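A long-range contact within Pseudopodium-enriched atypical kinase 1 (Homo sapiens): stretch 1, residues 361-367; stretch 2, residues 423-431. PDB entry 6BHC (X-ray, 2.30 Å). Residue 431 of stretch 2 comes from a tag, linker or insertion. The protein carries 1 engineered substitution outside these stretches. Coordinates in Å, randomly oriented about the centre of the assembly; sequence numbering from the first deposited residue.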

ATOM      1  N   LEU A 361     -14.681  -0.466  25.857  1.00 55.75           N
ATOM      2  CA  LEU A 361     -13.879  -1.617  26.255  1.00 48.37           C
ATOM      3  C   LEU A 361     -13.476  -1.550  27.724  1.00 54.17           C
ATOM      4  O   LEU A 361     -13.171  -2.591  28.316  1.00 47.31           O
ATOM      5  CB  LEU A 361     -12.640  -1.721  25.359  1.00 39.90           C
ATOM      6  CG  LEU A 361     -11.674  -2.903  25.505  1.00 44.86           C
ATOM      7  CD1 LEU A 361     -11.144  -3.330  24.142  1.00 33.07           C
ATOM      8  CD2 LEU A 361     -10.514  -2.553  26.429  1.00 46.68           C
ATOM      9  N   PHE A 362     -13.480  -0.356  28.325  1.00 48.53           N
ATOM     10  CA  PHE A 362     -13.093  -0.232  29.727  1.00 45.62           C
ATOM     11  C   PHE A 362     -14.064  -0.976  30.636  1.00 49.11           C
ATOM     12  O   PHE A 362     -13.654  -1.563  31.644  1.00 51.89           O
ATOM     13  CB  PHE A 362     -13.013   1.243  30.132  1.00 50.46           C
ATOM     14  CG  PHE A 362     -11.854   1.991  29.523  1.00 53.23           C
ATOM     15  CD1 PHE A 362     -10.977   1.365  28.651  1.00 46.33           C
ATOM     16  CD2 PHE A 362     -11.636   3.323  29.838  1.00 56.23           C
ATOM     17  CE1 PHE A 362      -9.916   2.057  28.095  1.00 44.77           C
ATOM     18  CE2 PHE A 362     -10.574   4.017  29.288  1.00 55.58           C
ATOM     19  CZ  PHE A 362      -9.714   3.384  28.416  1.00 47.47           C
ATOM     20  N   GLN A 363     -15.357  -0.961  30.296  1.00 54.66           N
ATOM     21  CA  GLN A 363     -16.343  -1.664  31.112  1.00 60.06           C
ATOM     22  C   GLN A 363     -16.090  -3.166  31.110  1.00 58.50           C
ATOM     23  O   GLN A 363     -16.166  -3.816  32.160  1.00 64.84           O
ATOM     24  CB  GLN A 363     -17.755  -1.360  30.612  1.00 71.71           C
ATOM     25  CG  GLN A 363     -18.253   0.031  30.956  1.00 85.67           C
ATOM     26  CD  GLN A 363     -19.690   0.255  30.529  1.00 97.90           C
ATOM     27  OE1 GLN A 363     -20.105  -0.180  29.455  1.00100.65           O
ATOM     28  NE2 GLN A 363     -20.461   0.928  31.376  1.00104.02           N
ATOM     29  N   THR A 364     -15.794  -3.736  29.941  1.00 55.57           N
ATOM     30  CA  THR A 364     -15.458  -5.154  29.880  1.00 56.46           C
ATOM     31  C   THR A 364     -14.155  -5.446  30.613  1.00 56.94           C
ATOM     32  O   THR A 364     -14.003  -6.525  31.199  1.00 59.33           O
ATOM     33  CB  THR A 364     -15.366  -5.611  28.422  1.00 51.21           C
ATOM     34  OG1 THR A 364     -16.522  -5.160  27.705  1.00 55.89           O
ATOM     35  CG2 THR A 364     -15.294  -7.128  28.340  1.00 44.77           C
ATOM     36  N   PHE A 365     -13.218  -4.497  30.602  1.00 50.32           N
ATOM     37  CA  PHE A 365     -11.955  -4.681  31.312  1.00 46.59           C
ATOM     38  C   PHE A 365     -12.187  -4.836  32.811  1.00 49.72           C
ATOM     39  O   PHE A 365     -11.684  -5.777  33.435  1.00 52.83           O
ATOM     40  CB  PHE A 365     -11.025  -3.500  31.022  1.00 47.28           C
ATOM     41  CG  PHE A 365      -9.628  -3.676  31.546  1.00 43.00           C
ATOM     42  CD1 PHE A 365      -8.651  -4.275  30.766  1.00 34.51           C
ATOM     43  CD2 PHE A 365      -9.284  -3.228  32.812  1.00 45.01           C
ATOM     44  CE1 PHE A 365      -7.362  -4.431  31.242  1.00 37.33           C
ATOM     45  CE2 PHE A 365      -7.997  -3.382  33.294  1.00 47.96           C
ATOM     46  CZ  PHE A 365      -7.035  -3.983  32.507  1.00 45.38           C
ATOM     47  N   THR A 366     -12.959  -3.923  33.405  1.00 53.13           N
ATOM     48  CA  THR A 366     -13.212  -3.991  34.841  1.00 57.39           C
ATOM     49  C   THR A 366     -14.062  -5.200  35.211  1.00 64.60           C
ATOM     50  O   THR A 366     -13.927  -5.735  36.316  1.00 63.32           O
ATOM     51  CB  THR A 366     -13.894  -2.709  35.318  1.00 51.32           C
ATOM     52  OG1 THR A 366     -15.189  -2.605  34.715  1.00 60.82           O
ATOM     53  CG2 THR A 366     -13.063  -1.493  34.937  1.00 39.51           C
ATOM     54  N   ALA A 367     -14.939  -5.642  34.308  1.00 68.29           N
ATOM     55  CA  ALA A 367     -15.815  -6.770  34.595  1.00 74.09           C
ATOM     56  C   ALA A 367     -15.103  -8.114  34.508  1.00 78.10           C
ATOM     57  O   ALA A 367     -15.596  -9.095  35.072  1.00 82.89           O
ATOM     58  CB  ALA A 367     -17.014  -6.761  33.645  1.00 72.14           C
ATOM     59  N   LEU A 423      -0.888  -1.648  27.225  1.00 19.45           N
ATOM     60  CA  LEU A 423      -2.279  -1.206  27.222  1.00 23.95           C
ATOM     61  C   LEU A 423      -2.907  -1.359  28.599  1.00 26.45           C
ATOM     62  O   LEU A 423      -3.671  -0.493  29.040  1.00 26.75           O
ATOM     63  CB  LEU A 423      -3.079  -1.986  26.179  1.00 17.47           C
ATOM     64  CG  LEU A 423      -2.727  -1.765  24.708  1.00 31.31           C
ATOM     65  CD1 LEU A 423      -3.704  -2.514  23.820  1.00 24.55           C
ATOM     66  CD2 LEU A 423      -2.718  -0.282  24.367  1.00 32.94           C
ATOM     67  N   SER A 424      -2.594  -2.455  29.295  1.00 21.64           N
ATOM     68  CA  SER A 424      -3.164  -2.681  30.619  1.00 35.59           C
ATOM     69  C   SER A 424      -2.747  -1.586  31.593  1.00 33.30           C
ATOM     70  O   SER A 424      -3.535  -1.179  32.454  1.00 39.75           O
ATOM     71  CB  SER A 424      -2.747  -4.056  31.141  1.00 36.50           C
ATOM     72  OG  SER A 424      -3.267  -4.289  32.438  1.00 46.90           O
ATOM     73  N   CYS A 425      -1.513  -1.091  31.470  1.00 34.95           N
ATOM     74  CA  CYS A 425      -1.064  -0.011  32.343  1.00 35.46           C
ATOM     75  C   CYS A 425      -1.764   1.302  32.009  1.00 33.01           C
ATOM     76  O   CYS A 425      -2.168   2.042  32.912  1.00 32.66           O
ATOM     77  CB  CYS A 425       0.453   0.145  32.245  1.00 41.00           C
ATOM     78  SG  CYS A 425       1.384  -1.311  32.784  1.00 57.50           S
ATOM     79  N   ILE A 426      -1.924   1.604  30.717  1.00 32.65           N
ATOM     80  CA  ILE A 426      -2.567   2.854  30.323  1.00 32.79           C
ATOM     81  C   ILE A 426      -4.044   2.845  30.702  1.00 31.94           C
ATOM     82  O   ILE A 426      -4.586   3.855  31.166  1.00 30.60           O
ATOM     83  CB  ILE A 426      -2.370   3.104  28.817  1.00 29.99           C
ATOM     84  CG1 ILE A 426      -0.888   3.300  28.500  1.00 29.42           C
ATOM     85  CG2 ILE A 426      -3.169   4.318  28.362  1.00 17.21           C
ATOM     86  CD1 ILE A 426      -0.252   4.445  29.264  1.00 24.78           C
ATOM     87  N   VAL A 427      -4.717   1.707  30.511  1.00 35.47           N
ATOM     88  CA  VAL A 427      -6.136   1.616  30.846  1.00 25.84           C
ATOM     89  C   VAL A 427      -6.348   1.814  32.341  1.00 32.58           C
ATOM     90  O   VAL A 427      -7.242   2.558  32.761  1.00 45.22           O
ATOM     91  CB  VAL A 427      -6.713   0.271  30.364  1.00 30.15           C
ATOM     92  CG1 VAL A 427      -8.070   0.014  30.999  1.00 37.72           C
ATOM     93  CG2 VAL A 427      -6.826   0.254  28.847  1.00 27.38           C
ATOM     94  N   LYS A 428      -5.525   1.162  33.167  1.00 32.78           N
ATOM     95  CA  LYS A 428      -5.695   1.274  34.612  1.00 33.68           C
ATOM     96  C   LYS A 428      -5.464   2.698  35.099  1.00 34.83           C
ATOM     97  O   LYS A 428      -6.023   3.098  36.126  1.00 38.45           O
ATOM     98  CB  LYS A 428      -4.761   0.295  35.327  1.00 44.34           C
ATOM     99  CG  LYS A 428      -5.220  -1.156  35.237  1.00 59.39           C
ATOM    100  CD  LYS A 428      -4.359  -2.088  36.079  1.00 65.57           C
ATOM    101  CE  LYS A 428      -2.968  -2.257  35.489  1.00 68.07           C
ATOM    102  NZ  LYS A 428      -2.170  -3.272  36.231  1.00 70.66           N
ATOM    103  N   ILE A 429      -4.656   3.481  34.381  1.00 38.48           N
ATOM    104  CA  ILE A 429      -4.488   4.886  34.737  1.00 44.07           C
ATOM    105  C   ILE A 429      -5.737   5.681  34.374  1.00 44.71           C
ATOM    106  O   ILE A 429      -6.177   6.554  35.131  1.00 51.53           O
ATOM    107  CB  ILE A 429      -3.230   5.464  34.063  1.00 41.56           C
ATOM    108  CG1 ILE A 429      -1.973   4.779  34.599  1.00 35.11           C
ATOM    109  CG2 ILE A 429      -3.143   6.967  34.286  1.00 35.73           C
ATOM    110  CD1 ILE A 429      -0.694   5.242  33.927  1.00 31.16           C
ATOM    111  N   LEU A 430      -6.339   5.384  33.220  1.00 40.87           N
ATOM    112  CA  LEU A 430      -7.513   6.116  32.761  1.00 35.95           C
ATOM    113  C   LEU A 430      -8.806   5.671  33.430  1.00 44.31           C
ATOM    114  O   LEU A 430      -9.831   6.336  33.252  1.00 58.41           O
ATOM    115  CB  LEU A 430      -7.660   5.976  31.245  1.00 28.89           C
ATOM    116  CG  LEU A 430      -6.622   6.710  30.396  1.00 34.68           C
ATOM    117  CD1 LEU A 430      -6.837   6.410  28.922  1.00 23.49           C
ATOM    118  CD2 LEU A 430      -6.685   8.207  30.659  1.00 30.14           C
ATOM    119  N   LEU A 431      -8.794   4.572  34.176  1.00 40.40           N
ATOM    120  CA  LEU A 431     -10.002   4.113  34.854  1.00 53.96           C
ATOM    121  C   LEU A 431     -10.339   5.009  36.041  1.00 60.36           C
ATOM    122  O   LEU A 431      -9.611   5.039  37.034  1.00 66.92           O
ATOM    123  CB  LEU A 431      -9.847   2.664  35.319  1.00 48.91           C
ATOM    124  CG  LEU A 431      -9.932   1.588  34.236  1.00 50.36           C
ATOM    125  CD1 LEU A 431      -9.789   0.206  34.850  1.00 56.35           C
ATOM    126  CD2 LEU A 431     -11.238   1.707  33.465  1.00 48.91           C
TER

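Two helical segments of one chain meet here, although their touching residues lie at least 59 positions apart in sequence. Residues 361-367 belong to one helix and residues 423-430 to another. Both helices begin earlier in the chain. They cross nearly at right angles, at 99°, with their axes 11.1 Å apart at closest approach. The two stretches bury 383 Å² in total, both sides summed. The closest CA atoms across the contact are those of Phe 362 and Val 427, 7.3 Å apart. No hydrogen bond links the stretches. The contact rests on packing, mainly between apolar side chains.

Phe 362 and Phe 365 cover the most surface. They lie three residues apart, a little less than one helical turn, so both CA-to-CB bonds point toward the second helix. Their chi1 rotamers differ: m for Phe 362, t for Phe 365. Val 427 meets both rings. Its CA-to-CB bond also points toward the partner helix, and its CG1 lies over one face of each ring.

At Phe 365 this is a CH-pi contact. Val 427 CG1 sits 4.0 Å from the centroid of the Phe 365 ring and 13° off the ring normal, so the methyl group is almost centred over the aromatic face. At Phe 362 the closest pair is Phe 362 CE1 with Val 427 CG2, at 3.7 Å. A branched valine thus supplies methyl groups to two aromatic neighbours at once.

Other residues also touch the two rings. Phe 362 CE2 lies 4.0 Å from Leu 430 CB, an apolar contact three residues, nearly one turn, beyond Val 427. Ser 424 OG approaches the edge of the Phe 365 ring, 3.8 Å from Phe 365 CZ. This is a contact of a polar atom with the ring edge, not a hydrogen bond. The aliphatic part of Lys 428 also touches this ring, with Lys 428 CG 4.1 Å from Phe 365 CE2.

Leu 431 comes from a tag, yet it covers a substantial part of the contact. Its CA-to-CB bond points sideways, but the end of the side chain comes nearer to the first helix. There Leu 431 CD2 lies 3.8 Å from Phe 362 CB, while Leu 431 CD1 lies 4.0 Å from Phe 365 CD2 and 3.7 Å from Thr 366 CG2. Thr 366 offers its methyl group to this contact. The hydroxyl makes a hydrogen bond within its own helix, Thr 366 OG1 donating to Gln 363 O at 3.0 Å.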